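Local coordinates for putative cytochrome P450 YjiB (Bacillus subtilis subsp. subtilis, PDB 4RM4), which binds heme and, as a member of the cytochrome P450 family, probably acts as a monooxygenase that uses molecular oxygen, at residues Trp29-Ser32 against Met33-Asp36; Val50-Tyr53 against Asp54-Lys57; Ser152-Met155 against Glu156-Lys159; Ile381-Ser384 against Val385-Gly388. All coordinates share one frame; numbering follows the deposited sequence.

Interaction 1 (Trp29-Ser32 against Met33-Asp36)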
ATOM      1  N   TRP A  29       0.364   6.028  21.094  1.00 18.26           N
ATOM      2  CA  TRP A  29       1.814   5.953  21.230  1.00 24.59           C
ATOM      3  C   TRP A  29       2.528   6.954  20.325  1.00 20.42           C
ATOM      4  O   TRP A  29       3.437   7.647  20.775  1.00 21.11           O
ATOM      5  CB  TRP A  29       2.336   4.537  20.985  1.00 22.17           C
ATOM      6  CG  TRP A  29       3.837   4.446  21.084  1.00 24.21           C
ATOM      7  CD1 TRP A  29       4.597   4.602  22.208  1.00 25.92           C
ATOM      8  CD2 TRP A  29       4.751   4.186  20.015  1.00 26.75           C
ATOM      9  NE1 TRP A  29       5.930   4.459  21.901  1.00 29.80           N
ATOM     10  CE2 TRP A  29       6.053   4.204  20.560  1.00 23.88           C
ATOM     11  CE3 TRP A  29       4.597   3.941  18.644  1.00 25.94           C
ATOM     12  CZ2 TRP A  29       7.188   3.979  19.787  1.00 27.13           C
ATOM     13  CZ3 TRP A  29       5.725   3.728  17.878  1.00 25.08           C
ATOM     14  CH2 TRP A  29       7.003   3.751  18.451  1.00 24.16           C
ATOM     15  N   TYR A  30       2.134   7.015  19.050  1.00 20.65           N
ATOM     16  CA  TYR A  30       2.656   8.037  18.149  1.00 19.74           C
ATOM     17  C   TYR A  30       2.500   9.423  18.791  1.00 18.14           C
ATOM     18  O   TYR A  30       3.417  10.236  18.764  1.00 21.27           O
ATOM     19  CB  TYR A  30       1.884   8.047  16.823  1.00 17.61           C
ATOM     20  CG  TYR A  30       2.014   6.809  15.943  1.00 19.62           C
ATOM     21  CD1 TYR A  30       0.995   6.459  15.060  1.00 21.75           C
ATOM     22  CD2 TYR A  30       3.158   6.023  15.968  1.00 21.33           C
ATOM     23  CE1 TYR A  30       1.097   5.340  14.242  1.00 22.53           C
ATOM     24  CE2 TYR A  30       3.276   4.908  15.147  1.00 23.69           C
ATOM     25  CZ  TYR A  30       2.238   4.573  14.291  1.00 23.32           C
ATOM     26  OH  TYR A  30       2.336   3.474  13.472  1.00 24.42           O
ATOM     27  N   GLU A  31       1.314   9.698  19.327  1.00 17.88           N
ATOM     28  CA  GLU A  31       1.046  11.005  19.918  1.00 21.35           C
ATOM     29  C   GLU A  31       2.006  11.306  21.064  1.00 21.79           C
ATOM     30  O   GLU A  31       2.488  12.433  21.194  1.00 23.52           O
ATOM     31  CB  GLU A  31      -0.407  11.140  20.395  1.00 21.81           C
ATOM     32  CG  GLU A  31      -0.695  12.504  21.045  1.00 24.37           C
ATOM     33  CD  GLU A  31      -2.160  12.874  21.002  1.00 34.63           C
ATOM     34  OE1 GLU A  31      -2.994  11.986  20.722  1.00 33.02           O
ATOM     35  OE2 GLU A  31      -2.481  14.058  21.253  1.00 37.06           O
ATOM     36  N   SER A  32       2.308  10.291  21.870  1.00 22.23           N
ATOM     37  CA  SER A  32       3.244  10.466  22.972  1.00 22.69           C
ATOM     38  C   SER A  32       4.671  10.746  22.467  1.00 24.68           C
ATOM     39  O   SER A  32       5.373  11.587  23.025  1.00 27.32           O
ATOM     40  CB  SER A  32       3.208   9.266  23.921  1.00 24.07           C
ATOM     41  OG  SER A  32       3.913   8.167  23.397  1.00 27.77           O
ATOM     42  N   MET A  33       5.091  10.063  21.403  1.00 19.45           N
ATOM     43  CA  MET A  33       6.414  10.311  20.821  1.00 22.38           C
ATOM     44  C   MET A  33       6.512  11.689  20.165  1.00 19.24           C
ATOM     45  O   MET A  33       7.506  12.383  20.322  1.00 23.24           O
ATOM     46  CB  MET A  33       6.790   9.210  19.815  1.00 18.16           C
ATOM     47  CG  MET A  33       6.714   7.812  20.396  1.00 22.84           C
ATOM     48  SD  MET A  33       7.982   7.452  21.635  1.00 24.41           S
ATOM     49  CE  MET A  33       9.458   7.438  20.608  1.00 21.37           C
ATOM     50  N   ARG A  34       5.494  12.087  19.412  1.00 21.07           N
ATOM     51  CA  ARG A  34       5.531  13.419  18.812  1.00 21.61           C
ATOM     52  C   ARG A  34       5.750  14.480  19.888  1.00 25.93           C
ATOM     53  O   ARG A  34       6.498  15.454  19.692  1.00 22.27           O
ATOM     54  CB  ARG A  34       4.244  13.715  18.050  1.00 17.98           C
ATOM     55  CG  ARG A  34       4.110  12.929  16.761  1.00 19.79           C
ATOM     56  CD  ARG A  34       3.056  13.558  15.870  1.00 19.80           C
ATOM     57  NE  ARG A  34       1.727  13.654  16.493  1.00 18.26           N
ATOM     58  CZ  ARG A  34       0.867  12.640  16.588  1.00 17.76           C
ATOM     59  NH1 ARG A  34      -0.326  12.816  17.149  1.00 17.54           N
ATOM     60  NH2 ARG A  34       1.199  11.443  16.139  1.00 18.13           N
ATOM     61  N   LYS A  35       5.102  14.266  21.029  1.00 20.52           N
ATOM     62  CA  LYS A  35       5.161  15.214  22.136  1.00 24.78           C
ATOM     63  C   LYS A  35       6.435  15.087  22.973  1.00 25.50           C
ATOM     64  O   LYS A  35       7.065  16.094  23.309  1.00 27.98           O
ATOM     65  CB  LYS A  35       3.931  15.046  23.033  1.00 28.22           C
ATOM     66  CG  LYS A  35       2.907  16.161  22.894  1.00 38.19           C
ATOM     67  CD  LYS A  35       3.422  17.455  23.518  1.00 34.93           C
ATOM     68  CE  LYS A  35       2.319  18.496  23.641  1.00 49.34           C
ATOM     69  NZ  LYS A  35       2.723  19.636  24.517  1.00 50.31           N
ATOM     70  N   ASP A  36       6.806  13.855  23.298  1.00 26.42           N
ATOM     71  CA  ASP A  36       7.880  13.583  24.260  1.00 29.37           C
ATOM     72  C   ASP A  36       9.231  13.196  23.662  1.00 32.92           C
ATOM     73  O   ASP A  36      10.265  13.464  24.270  1.00 31.55           O
ATOM     74  CB  ASP A  36       7.448  12.491  25.235  1.00 36.76           C
ATOM     75  CG  ASP A  36       6.312  12.925  26.127  1.00 38.16           C
ATOM     76  OD1 ASP A  36       6.220  14.138  26.412  1.00 40.54           O
ATOM     77  OD2 ASP A  36       5.509  12.061  26.531  1.00 41.73           O
TER
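A Met-aromatic contact one helical turn long joins Trp-29 to Met-33 within helix 27-36, near the N-terminal end of the modelled chain. Met-33 lays its CG over one face of the indole, 3.9 Å from the centroid of the five-membered ring and 22° off the normal, a CH-pi contact. The sulfur sits further out: Met-33 SD is 4.3 Å from the same centroid and approaches obliquely, 3.6 Å from Trp-29 NE1. Turning CG of Trp-29 trans to its own backbone nitrogen (chi1 178°) carries the indole along the helix toward the methionine, whose chain is bent at both chi2 and chi3. In the backbone, Trp-29 O takes two hydrogen bonds, one from Met-33 N and a shorter one of 2.7 Å from Ser-32 OG. Arg-34 N binds Tyr-30 O in the same helical pattern, while the arginine side chain folds back over the preceding turn. Glu-31 CA lies over one face of its guanidinium, and NH2 of Arg-34 comes 3.5 Å from Tyr-30 CB. Arg-34 is buried, its guanidinium engaged in a salt bridge with Glu-321 and a hydrogen bond with Ser-316. One flank of the turn is thus packed through CH-pi and Met-aromatic contacts, probably mainly dispersive, whereas the flank bearing Arg-34 ties the helix electrostatically to another part of the chain.

Interaction 2 (Val50-Tyr53 against Asp54-Lys57)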
ATOM      1  N   VAL A  50      11.454   8.836  13.609  1.00 15.67           N
ATOM      2  CA  VAL A  50      11.077  10.230  13.437  1.00 16.84           C
ATOM      3  C   VAL A  50       9.548  10.289  13.338  1.00 16.01           C
ATOM      4  O   VAL A  50       8.962   9.522  12.592  1.00 13.48           O
ATOM      5  CB  VAL A  50      11.756  10.848  12.190  1.00 20.22           C
ATOM      6  CG1 VAL A  50      11.172  12.200  11.900  1.00 20.45           C
ATOM      7  CG2 VAL A  50      13.271  10.970  12.425  1.00 18.83           C
ATOM      8  N   PHE A  51       8.910  11.169  14.113  1.00 14.60           N
ATOM      9  CA  PHE A  51       7.456  11.130  14.282  1.00 15.65           C
ATOM     10  C   PHE A  51       6.668  12.379  13.852  1.00 16.18           C
ATOM     11  O   PHE A  51       5.453  12.299  13.677  1.00 14.29           O
ATOM     12  CB  PHE A  51       7.098  10.808  15.745  1.00 18.38           C
ATOM     13  CG  PHE A  51       7.508   9.422  16.183  1.00 14.27           C
ATOM     14  CD1 PHE A  51       6.665   8.346  15.989  1.00 17.71           C
ATOM     15  CD2 PHE A  51       8.741   9.205  16.792  1.00 16.68           C
ATOM     16  CE1 PHE A  51       7.050   7.054  16.386  1.00 18.34           C
ATOM     17  CE2 PHE A  51       9.131   7.925  17.186  1.00 18.84           C
ATOM     18  CZ  PHE A  51       8.280   6.851  16.981  1.00 22.02           C
ATOM     19  N   LEU A  52       7.337  13.524  13.710  1.00 14.18           N
ATOM     20  CA  LEU A  52       6.637  14.763  13.353  1.00 16.58           C
ATOM     21  C   LEU A  52       6.495  14.921  11.846  1.00 15.47           C
ATOM     22  O   LEU A  52       7.383  14.542  11.089  1.00 17.53           O
ATOM     23  CB  LEU A  52       7.359  15.996  13.919  1.00 18.19           C
ATOM     24  CG  LEU A  52       7.415  16.223  15.433  1.00 16.92           C
ATOM     25  CD1 LEU A  52       8.237  17.455  15.763  1.00 24.26           C
ATOM     26  CD2 LEU A  52       6.012  16.361  16.018  1.00 17.81           C
ATOM     27  N   TYR A  53       5.384  15.498  11.413  1.00 17.01           N
ATOM     28  CA  TYR A  53       5.144  15.677   9.976  1.00 18.05           C
ATOM     29  C   TYR A  53       6.312  16.332   9.199  1.00 16.69           C
ATOM     30  O   TYR A  53       6.762  15.807   8.184  1.00 15.90           O
ATOM     31  CB  TYR A  53       3.843  16.452   9.755  1.00 14.77           C
ATOM     32  CG  TYR A  53       3.459  16.625   8.304  1.00 21.45           C
ATOM     33  CD1 TYR A  53       2.568  15.750   7.682  1.00 14.19           C
ATOM     34  CD2 TYR A  53       3.991  17.666   7.557  1.00 21.22           C
ATOM     35  CE1 TYR A  53       2.219  15.920   6.338  1.00 17.30           C
ATOM     36  CE2 TYR A  53       3.666  17.834   6.236  1.00 21.90           C
ATOM     37  CZ  TYR A  53       2.781  16.967   5.627  1.00 20.33           C
ATOM     38  OH  TYR A  53       2.465  17.177   4.302  1.00 20.04           O
ATOM     39  N   ASP A  54       6.798  17.490   9.639  1.00 18.46           N
ATOM     40  CA  ASP A  54       7.887  18.127   8.893  1.00 20.06           C
ATOM     41  C   ASP A  54       9.152  17.258   8.830  1.00 19.70           C
ATOM     42  O   ASP A  54       9.819  17.172   7.793  1.00 19.72           O
ATOM     43  CB  ASP A  54       8.206  19.521   9.460  1.00 22.50           C
ATOM     44  CG  ASP A  54       7.063  20.506   9.267  1.00 36.34           C
ATOM     45  OD1 ASP A  54       6.171  20.239   8.432  1.00 35.77           O
ATOM     46  OD2 ASP A  54       7.060  21.552   9.948  1.00 47.35           O
ATOM     47  N   ASP A  55       9.484  16.605   9.941  1.00 18.99           N
ATOM     48  CA  ASP A  55      10.662  15.754   9.984  1.00 17.27           C
ATOM     49  C   ASP A  55      10.489  14.526   9.088  1.00 17.65           C
ATOM     50  O   ASP A  55      11.370  14.203   8.278  1.00 18.85           O
ATOM     51  CB  ASP A  55      10.969  15.342  11.423  1.00 19.43           C
ATOM     52  CG  ASP A  55      11.320  16.529  12.300  1.00 20.55           C
ATOM     53  OD1 ASP A  55      11.708  17.563  11.729  1.00 24.77           O
ATOM     54  OD2 ASP A  55      11.215  16.422  13.544  1.00 21.43           O
ATOM     55  N   VAL A  56       9.355  13.855   9.233  1.00 14.61           N
ATOM     56  CA  VAL A  56       9.054  12.696   8.396  1.00 14.63           C
ATOM     57  C   VAL A  56       9.099  13.054   6.912  1.00 16.88           C
ATOM     58  O   VAL A  56       9.694  12.341   6.109  1.00 15.94           O
ATOM     59  CB  VAL A  56       7.672  12.085   8.723  1.00 16.07           C
ATOM     60  CG1 VAL A  56       7.261  11.097   7.620  1.00 16.13           C
ATOM     61  CG2 VAL A  56       7.698  11.394  10.075  1.00 16.86           C
ATOM     62  N   LYS A  57       8.471  14.163   6.535  1.00 15.70           N
ATOM     63  CA  LYS A  57       8.376  14.515   5.117  1.00 15.21           C
ATOM     64  C   LYS A  57       9.759  14.857   4.548  1.00 16.93           C
ATOM     65  O   LYS A  57      10.091  14.492   3.410  1.00 19.53           O
ATOM     66  CB  LYS A  57       7.390  15.671   4.914  1.00 19.03           C
ATOM     67  CG  LYS A  57       6.951  15.845   3.471  1.00 19.17           C
ATOM     68  CD  LYS A  57       5.816  16.839   3.348  1.00 20.65           C
ATOM     69  CE  LYS A  57       5.273  16.891   1.925  1.00 28.77           C
ATOM     70  NZ  LYS A  57       4.066  17.765   1.884  1.00 25.16           N
TER
HETATM   71  O   HOH W   1      10.060  14.073  14.253  1.00 17.91           O
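Tyr-53 OH is gripped by two groups: it accepts a 3.0 Å hydrogen bond from Lys-57 NZ, four residues further along the helix, and is also hydrogen-bonded to the backbone oxygen of Pro-338. A chi1 of -177° swings the Tyr-53 ring to the side of its own carbonyl carbon, where it runs beside the fully extended Lys-57 chain, and the two point the same way. Lys-57 CD passes the ring obliquely, 3.7 Å from Tyr-53 CE2, so that aliphatic packing accompanies the polar bond. Asp-54 OD1 meets the ring at its edge, in plane, 3.5 Å from Tyr-53 CD2. Leu-52 occupies the N-cap position, and its carbonyl oxygen receives Val-56 N at 2.8 Å in an almost straight bond of 174°. A water joins the loop to the first turn by accepting from Leu-52 N and donating to Asp-55 OD2 at 2.7 Å. This gives the aspartate an indirect hold on the backbone at the helix start. On the buried side, Val-56 CG2 packs 4.0 Å from Val-50 CG1. The stretch marks the passage from strand 47-50 into helix 53-61: Val-50 pairs through its backbone with Leu-311 and Phe-313, Val-56 packs against strand 309-312 and helix 314-317, and Leu-52 leans on Arg-34 of helix 27-36.

Interaction 3 (Ser152-Met155 against Glu156-Lys159)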
ATOM      1  N   SER A 152      -6.148 -16.045 -17.825  1.00 37.93           N
ATOM      2  CA  SER A 152      -7.209 -16.424 -16.896  1.00 41.01           C
ATOM      3  C   SER A 152      -7.133 -17.892 -16.483  1.00 38.80           C
ATOM      4  O   SER A 152      -7.597 -18.267 -15.402  1.00 40.74           O
ATOM      5  CB  SER A 152      -8.590 -16.098 -17.483  1.00 49.20           C
ATOM      6  OG  SER A 152      -8.780 -16.721 -18.743  1.00 49.87           O
ATOM      7  N   ALA A 153      -6.544 -18.717 -17.337  1.00 37.09           N
ATOM      8  CA  ALA A 153      -6.390 -20.132 -17.018  1.00 40.84           C
ATOM      9  C   ALA A 153      -5.168 -20.404 -16.134  1.00 36.49           C
ATOM     10  O   ALA A 153      -4.739 -21.548 -15.998  1.00 38.67           O
ATOM     11  CB  ALA A 153      -6.335 -20.971 -18.287  1.00 37.51           C
ATOM     12  N   HIS A 154      -4.621 -19.360 -15.520  1.00 35.12           N
ATOM     13  CA  HIS A 154      -3.492 -19.534 -14.603  1.00 34.47           C
ATOM     14  C   HIS A 154      -3.644 -18.722 -13.323  1.00 30.10           C
ATOM     15  O   HIS A 154      -2.682 -18.514 -12.582  1.00 26.41           O
ATOM     16  CB  HIS A 154      -2.176 -19.203 -15.297  1.00 34.99           C
ATOM     17  CG  HIS A 154      -1.760 -20.232 -16.301  1.00 41.76           C
ATOM     18  ND1 HIS A 154      -1.877 -21.585 -16.065  1.00 37.06           N
ATOM     19  CD2 HIS A 154      -1.246 -20.109 -17.547  1.00 41.50           C
ATOM     20  CE1 HIS A 154      -1.444 -22.253 -17.121  1.00 43.48           C
ATOM     21  NE2 HIS A 154      -1.058 -21.381 -18.035  1.00 47.66           N
ATOM     22  N   MET A 155      -4.877 -18.310 -13.058  1.00 30.06           N
ATOM     23  CA  MET A 155      -5.192 -17.478 -11.910  1.00 26.66           C
ATOM     24  C   MET A 155      -4.877 -18.059 -10.525  1.00 29.30           C
ATOM     25  O   MET A 155      -4.486 -17.307  -9.635  1.00 30.18           O
ATOM     26  CB  MET A 155      -6.652 -17.030 -11.975  1.00 36.09           C
ATOM     27  CG  MET A 155      -6.915 -16.039 -13.097  1.00 36.79           C
ATOM     28  SD  MET A 155      -6.119 -14.449 -12.781  1.00 46.19           S
ATOM     29  CE  MET A 155      -7.110 -13.847 -11.410  1.00 36.17           C
ATOM     30  N   GLU A 156      -5.050 -19.368 -10.321  1.00 31.57           N
ATOM     31  CA  GLU A 156      -4.832 -19.934  -8.976  1.00 29.64           C
ATOM     32  C   GLU A 156      -3.362 -20.003  -8.601  1.00 24.98           C
ATOM     33  O   GLU A 156      -2.984 -19.779  -7.450  1.00 27.67           O
ATOM     34  CB  GLU A 156      -5.458 -21.320  -8.816  1.00 30.65           C
ATOM     35  CG  GLU A 156      -5.068 -22.007  -7.494  1.00 32.42           C
ATOM     36  CD  GLU A 156      -5.385 -21.159  -6.249  1.00 38.86           C
ATOM     37  OE1 GLU A 156      -6.472 -20.539  -6.193  1.00 38.59           O
ATOM     38  OE2 GLU A 156      -4.540 -21.116  -5.320  1.00 36.52           O
ATOM     39  N   GLN A 157      -2.535 -20.324  -9.581  1.00 24.64           N
ATOM     40  CA  GLN A 157      -1.105 -20.423  -9.368  1.00 28.48           C
ATOM     41  C   GLN A 157      -0.589 -19.044  -8.991  1.00 26.27           C
ATOM     42  O   GLN A 157       0.294 -18.888  -8.152  1.00 26.86           O
ATOM     43  CB  GLN A 157      -0.456 -20.894 -10.666  1.00 32.37           C
ATOM     44  CG  GLN A 157       0.961 -21.386 -10.533  1.00 34.16           C
ATOM     45  CD  GLN A 157       1.485 -21.918 -11.854  1.00 38.10           C
ATOM     46  OE1 GLN A 157       0.835 -21.780 -12.896  1.00 33.42           O
ATOM     47  NE2 GLN A 157       2.660 -22.534 -11.819  1.00 35.92           N
ATOM     48  N   PHE A 158      -1.159 -18.035  -9.631  1.00 26.51           N
ATOM     49  CA  PHE A 158      -0.761 -16.660  -9.383  1.00 25.95           C
ATOM     50  C   PHE A 158      -1.186 -16.204  -7.992  1.00 24.92           C
ATOM     51  O   PHE A 158      -0.403 -15.620  -7.253  1.00 25.98           O
ATOM     52  CB  PHE A 158      -1.375 -15.753 -10.441  1.00 27.41           C
ATOM     53  CG  PHE A 158      -0.769 -14.390 -10.484  1.00 24.75           C
ATOM     54  CD1 PHE A 158       0.466 -14.196 -11.067  1.00 26.39           C
ATOM     55  CD2 PHE A 158      -1.426 -13.315  -9.943  1.00 23.15           C
ATOM     56  CE1 PHE A 158       1.038 -12.939 -11.107  1.00 28.60           C
ATOM     57  CE2 PHE A 158      -0.863 -12.052  -9.988  1.00 30.80           C
ATOM     58  CZ  PHE A 158       0.369 -11.875 -10.580  1.00 20.47           C
ATOM     59  N   LYS A 159      -2.436 -16.474  -7.641  1.00 21.47           N
ATOM     60  CA  LYS A 159      -2.938 -16.183  -6.306  1.00 23.94           C
ATOM     61  C   LYS A 159      -2.075 -16.852  -5.236  1.00 25.98           C
ATOM     62  O   LYS A 159      -1.743 -16.246  -4.227  1.00 24.20           O
ATOM     63  CB  LYS A 159      -4.390 -16.641  -6.189  1.00 28.22           C
ATOM     64  CG  LYS A 159      -5.011 -16.426  -4.820  1.00 30.78           C
ATOM     65  CD  LYS A 159      -5.117 -14.937  -4.497  1.00 34.37           C
ATOM     66  CE  LYS A 159      -6.090 -14.687  -3.356  1.00 33.61           C
ATOM     67  NZ  LYS A 159      -6.286 -13.236  -3.075  1.00 26.35           N
TER
HETATM   68  O   HOH W   2      -1.728 -22.603 -13.375  1.00 35.86           O
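His-154 and Gln-157 meet through a water at the start of helix 155-165, their side chains lying next to each other and pointing the same way. His-154 ND1 is 2.9 Å from the water, and the same water donates to Gln-157 OE1 at 2.7 Å. Direct approach is longer, with ND1 of His-154 and OE1 of Gln-157 4.2 Å apart, and the imidazole and amide planes are turned 69° against each other. The glutamine reaches this place because a chi1 of -165° points CG away from its own nitrogen and the chain beyond is extended, whereas His-154, the N-cap residue, keeps its CG beside its own nitrogen (chi1 -72°). Met-155 is instead curled, bent at chi2 and chi3, and packs on Ser-145 of helix 138-147. The Phe-158 side chain also touches Ser-145, and Lys-159 makes a cation-pi contact with Tyr-137. In the backbone, Phe-158 N bonds only weakly to His-154 O, while Lys-159 N reaches Met-155 O at 3.0 Å. The first turn is therefore loosely closed at its cap and firmer one residue later, with the exposed His-154 and Gln-157 linked through solvent and the apolar groups directed to the neighbouring helix.

Interaction 4 (Ile381-Ser384 against Val385-Gly388)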
ATOM      1  N   ILE A 381      -3.602  -7.147  12.159  1.00 25.19           N
ATOM      2  CA  ILE A 381      -2.315  -7.698  11.780  1.00 25.12           C
ATOM      3  C   ILE A 381      -1.281  -7.293  12.823  1.00 35.32           C
ATOM      4  O   ILE A 381      -1.209  -6.124  13.213  1.00 30.97           O
ATOM      5  CB  ILE A 381      -1.864  -7.175  10.413  1.00 28.47           C
ATOM      6  CG1 ILE A 381      -2.918  -7.500   9.355  1.00 22.41           C
ATOM      7  CG2 ILE A 381      -0.504  -7.758  10.048  1.00 32.69           C
ATOM      8  CD1 ILE A 381      -2.713  -6.765   8.028  1.00 21.23           C
ATOM      9  N   GLU A 382      -0.484  -8.257  13.278  1.00 39.71           N
ATOM     10  CA  GLU A 382       0.578  -7.971  14.244  1.00 35.14           C
ATOM     11  C   GLU A 382       1.929  -7.908  13.546  1.00 40.19           C
ATOM     12  O   GLU A 382       2.691  -8.877  13.552  1.00 35.32           O
ATOM     13  CB  GLU A 382       0.601  -9.010  15.373  1.00 38.79           C
ATOM     14  CG  GLU A 382      -0.601  -8.954  16.315  1.00 40.81           C
ATOM     15  CD  GLU A 382      -1.813  -9.712  15.790  1.00 46.91           C
ATOM     16  OE1 GLU A 382      -1.679 -10.444  14.782  1.00 49.92           O
ATOM     17  OE2 GLU A 382      -2.903  -9.578  16.389  1.00 46.66           O
ATOM     18  N   ASN A 383       2.210  -6.758  12.941  1.00 37.45           N
ATOM     19  CA  ASN A 383       3.423  -6.555  12.162  1.00 39.03           C
ATOM     20  C   ASN A 383       3.765  -5.075  12.133  1.00 42.32           C
ATOM     21  O   ASN A 383       3.008  -4.273  11.596  1.00 37.00           O
ATOM     22  CB  ASN A 383       3.219  -7.060  10.734  1.00 37.72           C
ATOM     23  CG  ASN A 383       4.490  -7.018   9.910  1.00 39.46           C
ATOM     24  OD1 ASN A 383       5.384  -6.218  10.174  1.00 44.77           O
ATOM     25  ND2 ASN A 383       4.574  -7.881   8.904  1.00 45.68           N
ATOM     26  N   SER A 384       4.907  -4.715  12.711  1.00 43.61           N
ATOM     27  CA  SER A 384       5.293  -3.310  12.837  1.00 43.44           C
ATOM     28  C   SER A 384       5.146  -2.508  11.539  1.00 37.92           C
ATOM     29  O   SER A 384       4.626  -1.388  11.549  1.00 38.37           O
ATOM     30  CB  SER A 384       6.727  -3.197  13.364  1.00 41.03           C
ATOM     31  OG  SER A 384       6.788  -3.504  14.745  1.00 52.99           O
ATOM     32  N   VAL A 385       5.593  -3.088  10.427  1.00 34.50           N
ATOM     33  CA  VAL A 385       5.666  -2.371   9.154  1.00 38.21           C
ATOM     34  C   VAL A 385       4.327  -2.312   8.403  1.00 27.57           C
ATOM     35  O   VAL A 385       4.236  -1.738   7.316  1.00 24.97           O
ATOM     36  CB  VAL A 385       6.769  -2.989   8.245  1.00 36.70           C
ATOM     37  CG1 VAL A 385       6.479  -4.461   7.978  1.00 34.99           C
ATOM     38  CG2 VAL A 385       6.905  -2.218   6.943  1.00 33.98           C
ATOM     39  N   ILE A 386       3.293  -2.907   8.987  1.00 22.91           N
ATOM     40  CA  ILE A 386       2.000  -3.034   8.326  1.00 26.53           C
ATOM     41  C   ILE A 386       0.888  -2.550   9.250  1.00 24.31           C
ATOM     42  O   ILE A 386       0.937  -2.807  10.449  1.00 27.79           O
ATOM     43  CB  ILE A 386       1.732  -4.509   7.949  1.00 27.03           C
ATOM     44  CG1 ILE A 386       2.776  -4.994   6.945  1.00 31.96           C
ATOM     45  CG2 ILE A 386       0.328  -4.679   7.397  1.00 23.55           C
ATOM     46  CD1 ILE A 386       2.594  -6.435   6.522  1.00 33.61           C
ATOM     47  N   TYR A 387      -0.085  -1.820   8.708  1.00 22.06           N
ATOM     48  CA  TYR A 387      -1.260  -1.426   9.487  1.00 16.91           C
ATOM     49  C   TYR A 387      -2.547  -1.859   8.791  1.00 17.40           C
ATOM     50  O   TYR A 387      -2.928  -1.299   7.769  1.00 17.53           O
ATOM     51  CB  TYR A 387      -1.287   0.085   9.767  1.00 15.84           C
ATOM     52  CG  TYR A 387      -2.448   0.473  10.660  1.00 14.95           C
ATOM     53  CD1 TYR A 387      -2.430   0.183  12.025  1.00 18.41           C
ATOM     54  CD2 TYR A 387      -3.578   1.069  10.131  1.00 17.47           C
ATOM     55  CE1 TYR A 387      -3.512   0.512  12.845  1.00 20.26           C
ATOM     56  CE2 TYR A 387      -4.645   1.413  10.932  1.00 17.01           C
ATOM     57  CZ  TYR A 387      -4.616   1.127  12.285  1.00 15.69           C
ATOM     58  OH  TYR A 387      -5.691   1.469  13.063  1.00 17.89           O
ATOM     59  N   GLY A 388      -3.226  -2.853   9.351  1.00 18.70           N
ATOM     60  CA  GLY A 388      -4.465  -3.323   8.765  1.00 16.76           C
ATOM     61  C   GLY A 388      -5.065  -4.476   9.540  1.00 19.01           C
ATOM     62  O   GLY A 388      -4.677  -4.721  10.677  1.00 19.41           O
TER
HETATM   63  O   HOH W   3      -2.399  -3.518  12.316  1.00 25.05           O
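The side chain of Asn-383, at a chi1 of -174°, extends opposite its backbone nitrogen, which brings the amide alongside Val-385 and Ile-386; the amide is turned so that OD1 faces the backbone of Val-385 and ND2 lies beside Ile-386. The result is a hydrogen bond of 3.1 Å from Val-385 N to Asn-383 OD1, the donor lying above the carbonyl plane of the amide. ND2 of Asn-383 packs 3.4 Å from Ile-386 CD1, so the amide is flanked by a polar contact at one end and an aliphatic one at the other. The main chain closes the same loop, for Ile-386 N donates to Asn-383 O at 3.0 Å, again from above the plane of the carbonyl. Ile-381 crosses Ile-386 on the other limb of the loop, its CD1 3.7 Å from Ile-386 CG2. Both isoleucines also touch Glu-242 and Asn-246 of helix 226-257, which places their packing between the loop and that long helix. Further from the turn, Ile-381 N bonds to Gly-388 O at 3.0 Å, nearly straight at 173°, and a water takes the N-H of Gly-388, its oxygen lying 3.0 Å from Ile-381 O, to which it probably donates. The segments run roughly antiparallel, 155° apart end to end. Residues 383-386 form a type I beta turn whose first residue adds an Asx turn, because an asparagine side-chain oxygen accepts from the N-H two residues on. Together they complete a beta hairpin loop between antiparallel strands 374-380 and 389-395.

Overall arrangement
Along the chain the four contacts follow in series, each confined to one continuous stretch. Interactions 1 and 2 touch, their centres about 12 Å apart: Phe-51 packs on Trp-29, Met-33 and Arg-34, bringing helix 27-36 against the junction of strand 47-50 with helix 53-61. Interaction 4, in the loop joining strands 374-380 and 389-395, lies about 19 Å from interaction 1 and 20 Å from interaction 2, centre to centre. Interaction 3 begins helix 155-165 across the chain's centre from the first two, about 45 Å and 41 Å from them. The four are thus local contacts in separate elements of one P450 fold, all away from the annotated heme site.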